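Local coordinates for protein L-ornithine N(5)-monooxygenase (Pseudomonas aeruginosa, PDB 3S5W) that catalyses the FAD- and NADPH-dependent hydroxylation of L-ornithine to N(5)-hydroxyornithine, the first step in making the siderophore pyoverdin, at residues A58-Y70 and F140-R152. Sequence-based numbering, arbitrary orientation.
Sequences ALEVLFLDKQGDY and FQEQSRYGEEVLR. With FAD (flavin-adenine dinucleotide), chain C; PO4 (phosphate ion), chain D.
Phe63 N donates to Gln143 O (2.8 Å), and strand 61-65 runs parallel to strand 144-146: Arg145 N returns a bond to Phe63 O, and Asp65 N reaches Arg145 O. Past Tyr146 the chain turns through Gly147, with positive phi, and strand 148-152 leaves at about a right angle (96°) to strand 61-65. Two further bonds hold this corner, Glu148 N to Asp65 O and Gly147 N to Gln67 O (2.9 Å), each donor standing above its carbonyl plane. At the other end a water joins Gln143 NE2 to Leu59 O and Val61 N.

On one face of the sheet, Leu64 splits its branches: CD1 meets Val150 CG2 at 3.6 Å, while CD2 rests on Arg145 CB. Arg145 bends at chi2 (-75°), so that Leu62 CD2 covers one face of the guanidinium, 3.4 Å above its centre. NH1 is tied back to Ser144 O and Glu142 O; NE and NH2 grip a phosphate, probably from the crystallisation liquor, which Arg179 also binds. On the opposite face, Tyr146 CE1 packs against Tyr70 CB at 3.5 Å.

The FAD adenosine lies at the corner. Asp65, the acidic residue near the end of the second strand of this Rossmann-type dinucleotide-binding fold, takes both ribose hydroxyls, O2B on OD1 and O3B on OD2 (2.7 Å), and OD1 also closes an Asx turn with Gln67 N. The backbone of Val150 pairs with the adenine edge, N donating to N1A (2.8 Å) and O accepting from N6A. The carboxylate thus suits the vicinal diol, and main-chain polarity matches the base edge.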
ATOM      1  N   ALA A  58      26.284  -4.478 -14.856  1.00 42.23           N
ATOM      2  CA  ALA A  58      25.071  -5.172 -14.413  1.00 42.29           C
ATOM      3  C   ALA A  58      25.328  -5.844 -13.072  1.00 42.77           C
ATOM      4  O   ALA A  58      26.397  -6.426 -12.870  1.00 43.56           O
ATOM      5  CB  ALA A  58      24.632  -6.194 -15.435  1.00 42.31           C
ATOM      6  N   LEU A  59      24.374  -5.747 -12.149  1.00 41.89           N
ATOM      7  CA  LEU A  59      24.477  -6.438 -10.854  1.00 41.21           C
ATOM      8  C   LEU A  59      23.714  -7.751 -10.890  1.00 41.06           C
ATOM      9  O   LEU A  59      22.899  -7.970 -11.786  1.00 41.41           O
ATOM     10  CB  LEU A  59      23.978  -5.560  -9.697  1.00 41.05           C
ATOM     11  CG  LEU A  59      24.752  -4.286  -9.348  1.00 40.69           C
ATOM     12  CD1 LEU A  59      24.002  -3.479  -8.308  1.00 38.33           C
ATOM     13  CD2 LEU A  59      26.184  -4.565  -8.869  1.00 41.08           C
ATOM     14  N   GLU A  60      23.998  -8.632  -9.932  1.00 40.39           N
ATOM     15  CA  GLU A  60      23.289  -9.901  -9.795  1.00 40.58           C
ATOM     16  C   GLU A  60      22.131  -9.730  -8.803  1.00 38.87           C
ATOM     17  O   GLU A  60      22.346  -9.720  -7.587  1.00 38.68           O
ATOM     18  CB  GLU A  60      24.254 -11.005  -9.332  1.00 41.11           C
ATOM     19  CG  GLU A  60      24.867 -11.810 -10.484  1.00 46.86           C
ATOM     20  CD  GLU A  60      23.955 -12.937 -10.948  1.00 53.13           C
ATOM     21  OE1 GLU A  60      23.261 -13.531 -10.092  1.00 57.22           O
ATOM     22  OE2 GLU A  60      23.929 -13.233 -12.163  1.00 56.26           O
ATOM     23  N   VAL A  61      20.905  -9.607  -9.325  1.00 37.22           N
ATOM     24  CA  VAL A  61      19.763  -9.145  -8.514  1.00 35.86           C
ATOM     25  C   VAL A  61      18.548 -10.092  -8.571  1.00 33.91           C
ATOM     26  O   VAL A  61      18.220 -10.622  -9.629  1.00 33.84           O
ATOM     27  CB  VAL A  61      19.365  -7.661  -8.899  1.00 35.81           C
ATOM     28  CG1 VAL A  61      18.227  -7.156  -8.061  1.00 37.52           C
ATOM     29  CG2 VAL A  61      20.559  -6.714  -8.745  1.00 36.91           C
ATOM     30  N   LEU A  62      17.902 -10.300  -7.426  1.00 31.99           N
ATOM     31  CA  LEU A  62      16.621 -11.016  -7.350  1.00 31.44           C
ATOM     32  C   LEU A  62      15.585 -10.248  -6.529  1.00 30.03           C
ATOM     33  O   LEU A  62      15.905  -9.684  -5.479  1.00 29.53           O
ATOM     34  CB  LEU A  62      16.769 -12.397  -6.704  1.00 31.82           C
ATOM     35  CG  LEU A  62      17.522 -13.525  -7.416  1.00 33.93           C
ATOM     36  CD1 LEU A  62      17.491 -14.754  -6.504  1.00 36.28           C
ATOM     37  CD2 LEU A  62      16.893 -13.847  -8.741  1.00 33.73           C
ATOM     38  N   PHE A  63      14.338 -10.276  -6.988  1.00 28.37           N
ATOM     39  CA  PHE A  63      13.236  -9.749  -6.182  1.00 27.14           C
ATOM     40  C   PHE A  63      12.247 -10.845  -5.952  1.00 26.52           C
ATOM     41  O   PHE A  63      11.751 -11.412  -6.910  1.00 27.70           O
ATOM     42  CB  PHE A  63      12.564  -8.568  -6.893  1.00 27.33           C
ATOM     43  CG  PHE A  63      13.483  -7.418  -7.120  1.00 26.38           C
ATOM     44  CD1 PHE A  63      13.707  -6.469  -6.104  1.00 25.74           C
ATOM     45  CD2 PHE A  63      14.153  -7.284  -8.339  1.00 26.28           C
ATOM     46  CE1 PHE A  63      14.587  -5.420  -6.314  1.00 26.10           C
ATOM     47  CE2 PHE A  63      15.005  -6.221  -8.553  1.00 26.37           C
ATOM     48  CZ  PHE A  63      15.233  -5.295  -7.546  1.00 25.02           C
ATOM     49  N   LEU A  64      11.967 -11.149  -4.691  1.00 26.10           N
ATOM     50  CA  LEU A  64      11.066 -12.238  -4.322  1.00 27.31           C
ATOM     51  C   LEU A  64       9.697 -11.714  -3.929  1.00 27.10           C
ATOM     52  O   LEU A  64       9.608 -10.774  -3.131  1.00 28.24           O
ATOM     53  CB  LEU A  64      11.646 -13.049  -3.143  1.00 27.74           C
ATOM     54  CG  LEU A  64      13.114 -13.517  -3.175  1.00 31.88           C
ATOM     55  CD1 LEU A  64      13.383 -14.495  -2.016  1.00 33.79           C
ATOM     56  CD2 LEU A  64      13.554 -14.106  -4.498  1.00 34.22           C
ATOM     57  N   ASP A  65       8.640 -12.282  -4.494  1.00 26.20           N
ATOM     58  CA  ASP A  65       7.308 -11.876  -4.112  1.00 26.21           C
ATOM     59  C   ASP A  65       6.470 -13.080  -3.779  1.00 25.20           C
ATOM     60  O   ASP A  65       6.424 -14.044  -4.539  1.00 25.29           O
ATOM     61  CB  ASP A  65       6.623 -11.031  -5.207  1.00 25.58           C
ATOM     62  CG  ASP A  65       5.462 -10.193  -4.657  1.00 26.24           C
ATOM     63  OD1 ASP A  65       4.383 -10.761  -4.346  1.00 25.94           O
ATOM     64  OD2 ASP A  65       5.628  -8.959  -4.513  1.00 26.15           O
ATOM     65  N   LYS A  66       5.784 -12.986  -2.659  1.00 24.69           N
ATOM     66  CA  LYS A  66       4.936 -14.064  -2.179  1.00 25.83           C
ATOM     67  C   LYS A  66       3.742 -14.375  -3.078  1.00 25.98           C
ATOM     68  O   LYS A  66       3.206 -15.474  -3.006  1.00 25.29           O
ATOM     69  CB  LYS A  66       4.518 -13.854  -0.723  1.00 25.60           C
ATOM     70  CG  LYS A  66       3.554 -12.708  -0.472  1.00 28.42           C
ATOM     71  CD  LYS A  66       3.238 -12.583   1.028  1.00 31.08           C
ATOM     72  CE  LYS A  66       2.177 -11.513   1.265  1.00 34.70           C
ATOM     73  NZ  LYS A  66       1.825 -11.434   2.716  1.00 32.66           N
ATOM     74  N   GLN A  67       3.307 -13.418  -3.906  1.00 25.07           N
ATOM     75  CA  GLN A  67       2.152 -13.692  -4.790  1.00 25.20           C
ATOM     76  C   GLN A  67       2.575 -14.636  -5.906  1.00 26.08           C
ATOM     77  O   GLN A  67       3.632 -14.431  -6.520  1.00 25.18           O
ATOM     78  CB  GLN A  67       1.592 -12.411  -5.413  1.00 24.89           C
ATOM     79  CG  GLN A  67       1.106 -11.377  -4.394  1.00 25.32           C
ATOM     80  CD  GLN A  67       0.429 -10.207  -5.109  1.00 26.23           C
ATOM     81  OE1 GLN A  67      -0.529 -10.404  -5.857  1.00 25.02           O
ATOM     82  NE2 GLN A  67       0.957  -9.016  -4.930  1.00 26.47           N
ATOM     83  N   GLY A  68       1.750 -15.656  -6.156  1.00 27.75           N
ATOM     84  CA  GLY A  68       2.019 -16.634  -7.227  1.00 29.02           C
ATOM     85  C   GLY A  68       1.756 -16.027  -8.587  1.00 29.94           C
ATOM     86  O   GLY A  68       2.443 -16.326  -9.572  1.00 29.41           O
ATOM     87  N   ASP A  69       0.745 -15.167  -8.634  1.00 29.56           N
ATOM     88  CA  ASP A  69       0.351 -14.474  -9.840  1.00 30.23           C
ATOM     89  C   ASP A  69       0.162 -13.018  -9.402  1.00 29.37           C
ATOM     90  O   ASP A  69      -0.792 -12.722  -8.684  1.00 27.66           O
ATOM     91  CB  ASP A  69      -0.987 -15.044 -10.332  1.00 31.52           C
ATOM     92  CG  ASP A  69      -1.449 -14.404 -11.625  1.00 36.60           C
ATOM     93  OD1 ASP A  69      -0.618 -13.855 -12.386  1.00 40.09           O
ATOM     94  OD2 ASP A  69      -2.661 -14.455 -11.885  1.00 44.17           O
ATOM     95  N   TYR A  70       1.105 -12.149  -9.779  1.00 27.01           N
ATOM     96  CA  TYR A  70       1.157 -10.775  -9.225  1.00 26.85           C
ATOM     97  C   TYR A  70      -0.051  -9.900  -9.588  1.00 25.41           C
ATOM     98  O   TYR A  70      -0.399  -9.750 -10.761  1.00 23.94           O
ATOM     99  CB  TYR A  70       2.448 -10.049  -9.633  1.00 26.48           C
ATOM    100  CG  TYR A  70       2.425  -8.630  -9.100  1.00 27.82           C
ATOM    101  CD1 TYR A  70       2.004  -7.569  -9.909  1.00 27.00           C
ATOM    102  CD2 TYR A  70       2.736  -8.362  -7.753  1.00 24.91           C
ATOM    103  CE1 TYR A  70       1.931  -6.275  -9.409  1.00 27.53           C
ATOM    104  CE2 TYR A  70       2.685  -7.058  -7.245  1.00 23.54           C
ATOM    105  CZ  TYR A  70       2.259  -6.028  -8.076  1.00 26.60           C
ATOM    106  OH  TYR A  70       2.181  -4.764  -7.557  1.00 23.89           O
ATOM    107  N   PHE A 140      11.256  -8.174 -16.388  1.00 30.01           N
ATOM    108  CA  PHE A 140      12.277  -8.458 -15.354  1.00 30.83           C
ATOM    109  C   PHE A 140      12.194  -9.900 -14.847  1.00 31.54           C
ATOM    110  O   PHE A 140      12.538 -10.198 -13.695  1.00 31.61           O
ATOM    111  CB  PHE A 140      12.213  -7.417 -14.209  1.00 29.64           C
ATOM    112  CG  PHE A 140      12.525  -6.044 -14.673  1.00 28.94           C
ATOM    113  CD1 PHE A 140      11.517  -5.227 -15.188  1.00 27.77           C
ATOM    114  CD2 PHE A 140      13.832  -5.578 -14.664  1.00 27.46           C
ATOM    115  CE1 PHE A 140      11.813  -3.953 -15.698  1.00 26.13           C
ATOM    116  CE2 PHE A 140      14.129  -4.311 -15.159  1.00 26.12           C
ATOM    117  CZ  PHE A 140      13.115  -3.500 -15.662  1.00 28.33           C
ATOM    118  N   GLN A 141      11.734 -10.781 -15.737  1.00 33.64           N
ATOM    119  CA  GLN A 141      11.535 -12.197 -15.458  1.00 35.55           C
ATOM    120  C   GLN A 141      12.805 -12.905 -14.979  1.00 36.03           C
ATOM    121  O   GLN A 141      12.717 -13.818 -14.159  1.00 36.85           O
ATOM    122  CB  GLN A 141      10.944 -12.905 -16.664  1.00 35.97           C
ATOM    123  CG  GLN A 141       9.444 -12.644 -16.850  1.00 39.97           C
ATOM    124  CD  GLN A 141       8.895 -13.193 -18.172  1.00 44.77           C
ATOM    125  OE1 GLN A 141       8.276 -12.463 -18.958  1.00 46.48           O
ATOM    126  NE2 GLN A 141       9.116 -14.481 -18.417  1.00 43.86           N
ATOM    127  N   GLU A 142      13.967 -12.476 -15.462  1.00 36.42           N
ATOM    128  CA  GLU A 142      15.239 -13.054 -15.001  1.00 37.68           C
ATOM    129  C   GLU A 142      15.570 -12.678 -13.565  1.00 36.52           C
ATOM    130  O   GLU A 142      16.295 -13.407 -12.881  1.00 35.58           O
ATOM    131  CB  GLU A 142      16.405 -12.700 -15.927  1.00 38.48           C
ATOM    132  CG  GLU A 142      16.413 -13.547 -17.218  1.00 44.93           C
ATOM    133  CD  GLU A 142      17.629 -13.294 -18.106  1.00 52.79           C
ATOM    134  OE1 GLU A 142      18.154 -12.152 -18.115  1.00 55.70           O
ATOM    135  OE2 GLU A 142      18.049 -14.245 -18.814  1.00 56.27           O
ATOM    136  N   GLN A 143      15.002 -11.561 -13.107  1.00 34.74           N
ATOM    137  CA  GLN A 143      15.246 -11.073 -11.762  1.00 34.25           C
ATOM    138  C   GLN A 143      14.126 -11.349 -10.768  1.00 33.11           C
ATOM    139  O   GLN A 143      14.331 -11.255  -9.575  1.00 34.98           O
ATOM    140  CB  GLN A 143      15.582  -9.585 -11.785  1.00 34.75           C
ATOM    141  CG  GLN A 143      16.891  -9.300 -12.515  1.00 36.98           C
ATOM    142  CD  GLN A 143      17.243  -7.853 -12.590  1.00 42.24           C
ATOM    143  OE1 GLN A 143      16.377  -6.971 -12.519  1.00 44.02           O
ATOM    144  NE2 GLN A 143      18.537  -7.580 -12.740  1.00 41.46           N
ATOM    145  N   SER A 144      12.938 -11.686 -11.224  1.00 31.95           N
ATOM    146  CA  SER A 144      11.844 -11.867 -10.279  1.00 30.72           C
ATOM    147  C   SER A 144      11.661 -13.342  -9.911  1.00 30.21           C
ATOM    148  O   SER A 144      11.905 -14.217 -10.737  1.00 29.65           O
ATOM    149  CB  SER A 144      10.558 -11.291 -10.864  1.00 30.22           C
ATOM    150  OG  SER A 144      10.187 -12.020 -12.017  1.00 30.67           O
ATOM    151  N   ARG A 145      11.251 -13.605  -8.675  1.00 29.25           N
ATOM    152  CA  ARG A 145      10.828 -14.933  -8.263  1.00 29.48           C
ATOM    153  C   ARG A 145       9.488 -14.809  -7.590  1.00 29.34           C
ATOM    154  O   ARG A 145       9.421 -14.364  -6.444  1.00 29.49           O
ATOM    155  CB  ARG A 145      11.852 -15.560  -7.299  1.00 29.89           C
ATOM    156  CG  ARG A 145      13.258 -15.682  -7.892  1.00 30.47           C
ATOM    157  CD  ARG A 145      13.333 -16.834  -8.903  1.00 34.52           C
ATOM    158  NE  ARG A 145      14.694 -16.995  -9.396  1.00 35.74           N
ATOM    159  CZ  ARG A 145      15.216 -16.378 -10.463  1.00 39.69           C
ATOM    160  NH1 ARG A 145      14.497 -15.526 -11.206  1.00 37.90           N
ATOM    161  NH2 ARG A 145      16.484 -16.618 -10.795  1.00 36.99           N
ATOM    162  N   TYR A 146       8.429 -15.206  -8.288  1.00 29.83           N
ATOM    163  CA  TYR A 146       7.080 -15.236  -7.699  1.00 29.94           C
ATOM    164  C   TYR A 146       6.773 -16.494  -6.909  1.00 30.67           C
ATOM    165  O   TYR A 146       7.460 -17.515  -7.069  1.00 31.00           O
ATOM    166  CB  TYR A 146       6.020 -15.017  -8.761  1.00 29.69           C
ATOM    167  CG  TYR A 146       6.114 -13.643  -9.392  1.00 29.45           C
ATOM    168  CD1 TYR A 146       5.687 -12.492  -8.684  1.00 28.65           C
ATOM    169  CD2 TYR A 146       6.649 -13.481 -10.672  1.00 27.24           C
ATOM    170  CE1 TYR A 146       5.779 -11.215  -9.262  1.00 28.40           C
ATOM    171  CE2 TYR A 146       6.742 -12.200 -11.267  1.00 28.72           C
ATOM    172  CZ  TYR A 146       6.310 -11.084 -10.555  1.00 28.68           C
ATOM    173  OH  TYR A 146       6.401  -9.857 -11.152  1.00 27.17           O
ATOM    174  N   GLY A 147       5.748 -16.412  -6.061  1.00 29.97           N
ATOM    175  CA  GLY A 147       5.361 -17.490  -5.153  1.00 31.10           C
ATOM    176  C   GLY A 147       6.393 -17.817  -4.065  1.00 31.75           C
ATOM    177  O   GLY A 147       6.482 -18.964  -3.634  1.00 33.13           O
ATOM    178  N   GLU A 148       7.178 -16.829  -3.641  1.00 31.20           N
ATOM    179  CA  GLU A 148       8.191 -17.016  -2.611  1.00 31.28           C
ATOM    180  C   GLU A 148       8.006 -15.982  -1.519  1.00 31.73           C
ATOM    181  O   GLU A 148       8.173 -14.773  -1.770  1.00 31.41           O
ATOM    182  CB  GLU A 148       9.589 -16.863  -3.199  1.00 31.36           C
ATOM    183  CG  GLU A 148      10.006 -17.980  -4.166  1.00 34.93           C
ATOM    184  CD  GLU A 148      11.513 -18.150  -4.241  1.00 37.45           C
ATOM    185  OE1 GLU A 148      12.193 -17.899  -3.222  1.00 40.70           O
ATOM    186  OE2 GLU A 148      12.025 -18.525  -5.316  1.00 39.64           O
ATOM    187  N   GLU A 149       7.663 -16.458  -0.325  1.00 31.14           N
ATOM    188  CA  GLU A 149       7.538 -15.606   0.852  1.00 31.57           C
ATOM    189  C   GLU A 149       8.848 -15.622   1.629  1.00 31.72           C
ATOM    190  O   GLU A 149       9.305 -16.710   2.035  1.00 30.81           O
ATOM    191  CB  GLU A 149       6.381 -16.081   1.732  1.00 31.60           C
ATOM    192  CG  GLU A 149       6.204 -15.257   3.010  1.00 34.70           C
ATOM    193  CD  GLU A 149       5.072 -15.725   3.896  1.00 40.69           C
ATOM    194  OE1 GLU A 149       4.454 -16.772   3.618  1.00 43.40           O
ATOM    195  OE2 GLU A 149       4.807 -15.042   4.906  1.00 42.74           O
ATOM    196  N   VAL A 150       9.445 -14.442   1.825  1.00 30.02           N
ATOM    197  CA  VAL A 150      10.642 -14.325   2.643  1.00 30.27           C
ATOM    198  C   VAL A 150      10.211 -14.442   4.106  1.00 31.08           C
ATOM    199  O   VAL A 150       9.276 -13.744   4.563  1.00 28.75           O
ATOM    200  CB  VAL A 150      11.459 -13.031   2.378  1.00 30.29           C
ATOM    201  CG1 VAL A 150      12.591 -12.890   3.369  1.00 29.98           C
ATOM    202  CG2 VAL A 150      12.032 -13.037   0.983  1.00 29.65           C
ATOM    203  N   LEU A 151      10.845 -15.367   4.828  1.00 30.73           N
ATOM    204  CA  LEU A 151      10.475 -15.575   6.231  1.00 32.68           C
ATOM    205  C   LEU A 151      11.374 -14.819   7.219  1.00 33.17           C
ATOM    206  O   LEU A 151      10.905 -14.317   8.232  1.00 33.82           O
ATOM    207  CB  LEU A 151      10.448 -17.079   6.569  1.00 32.69           C
ATOM    208  CG  LEU A 151       9.629 -18.022   5.669  1.00 34.16           C
ATOM    209  CD1 LEU A 151       9.915 -19.496   5.998  1.00 37.21           C
ATOM    210  CD2 LEU A 151       8.136 -17.759   5.782  1.00 36.33           C
ATOM    211  N   ARG A 152      12.669 -14.760   6.934  1.00 34.27           N
ATOM    212  CA  ARG A 152      13.634 -14.101   7.830  1.00 35.67           C
ATOM    213  C   ARG A 152      14.967 -13.865   7.140  1.00 35.81           C
ATOM    214  O   ARG A 152      15.299 -14.522   6.158  1.00 36.31           O
ATOM    215  CB  ARG A 152      13.864 -14.913   9.127  1.00 36.26           C
ATOM    216  CG  ARG A 152      14.546 -16.249   8.910  1.00 38.87           C
ATOM    217  CD  ARG A 152      14.694 -17.073  10.227  1.00 44.50           C
ATOM    218  NE  ARG A 152      15.070 -18.452   9.896  1.00 45.59           N
ATOM    219  CZ  ARG A 152      14.206 -19.408   9.578  1.00 45.87           C
ATOM    220  NH1 ARG A 152      12.905 -19.164   9.578  1.00 46.06           N
ATOM    221  NH2 ARG A 152      14.645 -20.614   9.268  1.00 47.31           N
TER
HETATM  222  PA  FAD C 450       3.219  -3.053  -2.265  1.00 23.63           P
HETATM  223  O1A FAD C 450       2.321  -3.261  -1.105  1.00 19.77           O
HETATM  224  O2A FAD C 450       2.527  -2.588  -3.558  1.00 19.53           O
HETATM  225  O5B FAD C 450       4.010  -4.433  -2.602  1.00 23.66           O
HETATM  226  C5B FAD C 450       4.560  -5.186  -1.547  1.00 21.39           C
HETATM  227  C4B FAD C 450       4.820  -6.556  -2.151  1.00 23.22           C
HETATM  228  O4B FAD C 450       5.493  -7.318  -1.186  1.00 26.67           O
HETATM  229  C3B FAD C 450       3.507  -7.278  -2.438  1.00 23.62           C
HETATM  230  O3B FAD C 450       3.439  -7.623  -3.808  1.00 24.22           O
HETATM  231  C2B FAD C 450       3.542  -8.515  -1.531  1.00 24.49           C
HETATM  232  O2B FAD C 450       3.094  -9.689  -2.199  1.00 27.34           O
HETATM  233  C1B FAD C 450       5.006  -8.650  -1.243  1.00 25.52           C
HETATM  234  N9A FAD C 450       5.348  -9.221   0.055  1.00 27.25           N
HETATM  235  C8A FAD C 450       4.902  -8.829   1.314  1.00 30.44           C
HETATM  236  N7A FAD C 450       5.554  -9.597   2.238  1.00 29.15           N
HETATM  237  C5A FAD C 450       6.405 -10.427   1.576  1.00 28.77           C
HETATM  238  C6A FAD C 450       7.297 -11.402   2.020  1.00 30.58           C
HETATM  239  N6A FAD C 450       7.616 -11.494   3.321  1.00 28.73           N
HETATM  240  N1A FAD C 450       8.033 -12.105   1.068  1.00 28.54           N
HETATM  241  C2A FAD C 450       7.921 -11.858  -0.285  1.00 27.82           C
HETATM  242  N3A FAD C 450       7.032 -10.885  -0.731  1.00 25.41           N
HETATM  243  C4A FAD C 450       6.292 -10.190   0.197  1.00 28.24           C
HETATM  244  N1  FAD C 450      -0.714   4.916  -3.967  1.00 22.48           N
HETATM  245  C2  FAD C 450      -0.824   5.915  -4.926  1.00 25.26           C
HETATM  246  O2  FAD C 450       0.102   6.684  -5.123  1.00 23.60           O
HETATM  247  N3  FAD C 450      -1.979   6.055  -5.667  1.00 25.57           N
HETATM  248  C4  FAD C 450      -3.045   5.207  -5.493  1.00 28.10           C
HETATM  249  O4  FAD C 450      -4.047   5.343  -6.216  1.00 26.10           O
HETATM  250  C4X FAD C 450      -2.949   4.202  -4.513  1.00 25.20           C
HETATM  251  N5  FAD C 450      -4.016   3.341  -4.297  1.00 26.11           N
HETATM  252  C5X FAD C 450      -3.924   2.360  -3.324  1.00 27.52           C
HETATM  253  C6  FAD C 450      -5.010   1.497  -3.117  1.00 29.83           C
HETATM  254  C7  FAD C 450      -4.950   0.504  -2.148  1.00 29.86           C
HETATM  255  C7M FAD C 450      -6.161  -0.379  -1.975  1.00 32.40           C
HETATM  256  C8  FAD C 450      -3.808   0.390  -1.364  1.00 28.19           C
HETATM  257  C8M FAD C 450      -3.672  -0.662  -0.301  1.00 31.03           C
HETATM  258  C9  FAD C 450      -2.724   1.239  -1.561  1.00 26.97           C
HETATM  259  C9A FAD C 450      -2.757   2.224  -2.556  1.00 26.84           C
HETATM  260  N10 FAD C 450      -1.678   3.090  -2.768  1.00 23.80           N
HETATM  261  C10 FAD C 450      -1.789   4.086  -3.733  1.00 24.18           C
HETATM  262  C1' FAD C 450      -0.431   3.034  -1.941  1.00 23.37           C
HETATM  263  C2' FAD C 450       0.481   1.827  -2.241  1.00 23.22           C
HETATM  264  O2' FAD C 450       1.177   1.613  -1.008  1.00 24.65           O
HETATM  265  C3' FAD C 450       1.462   2.186  -3.347  1.00 24.06           C
HETATM  266  O3' FAD C 450       0.786   2.583  -4.557  1.00 23.72           O
HETATM  267  C4' FAD C 450       2.375   0.989  -3.713  1.00 22.97           C
HETATM  268  O4' FAD C 450       1.573  -0.170  -3.909  1.00 23.37           O
HETATM  269  C5' FAD C 450       3.535   0.732  -2.716  1.00 23.29           C
HETATM  270  O5' FAD C 450       4.457  -0.125  -3.364  1.00 26.29           O
HETATM  271  P   FAD C 450       5.401  -1.171  -2.568  1.00 24.11           P
HETATM  272  O1P FAD C 450       6.084  -1.981  -3.642  1.00 22.80           O
HETATM  273  O2P FAD C 450       6.259  -0.362  -1.634  1.00 20.51           O
HETATM  274  O3P FAD C 450       4.361  -2.063  -1.751  1.00 21.18           O
HETATM  275  P   PO4 D 444      17.484 -19.055  -8.115  1.00 53.64           P
HETATM  276  O1  PO4 D 444      18.101 -18.086  -9.098  1.00 51.76           O
HETATM  277  O2  PO4 D 444      18.078 -18.750  -6.758  1.00 51.76           O
HETATM  278  O3  PO4 D 444      17.809 -20.466  -8.561  1.00 53.57           O
HETATM  279  O4  PO4 D 444      15.971 -18.943  -8.063  1.00 50.73           O
HETATM  280  O   HOH W   1      20.448  -9.725 -12.076  1.00 36.50           O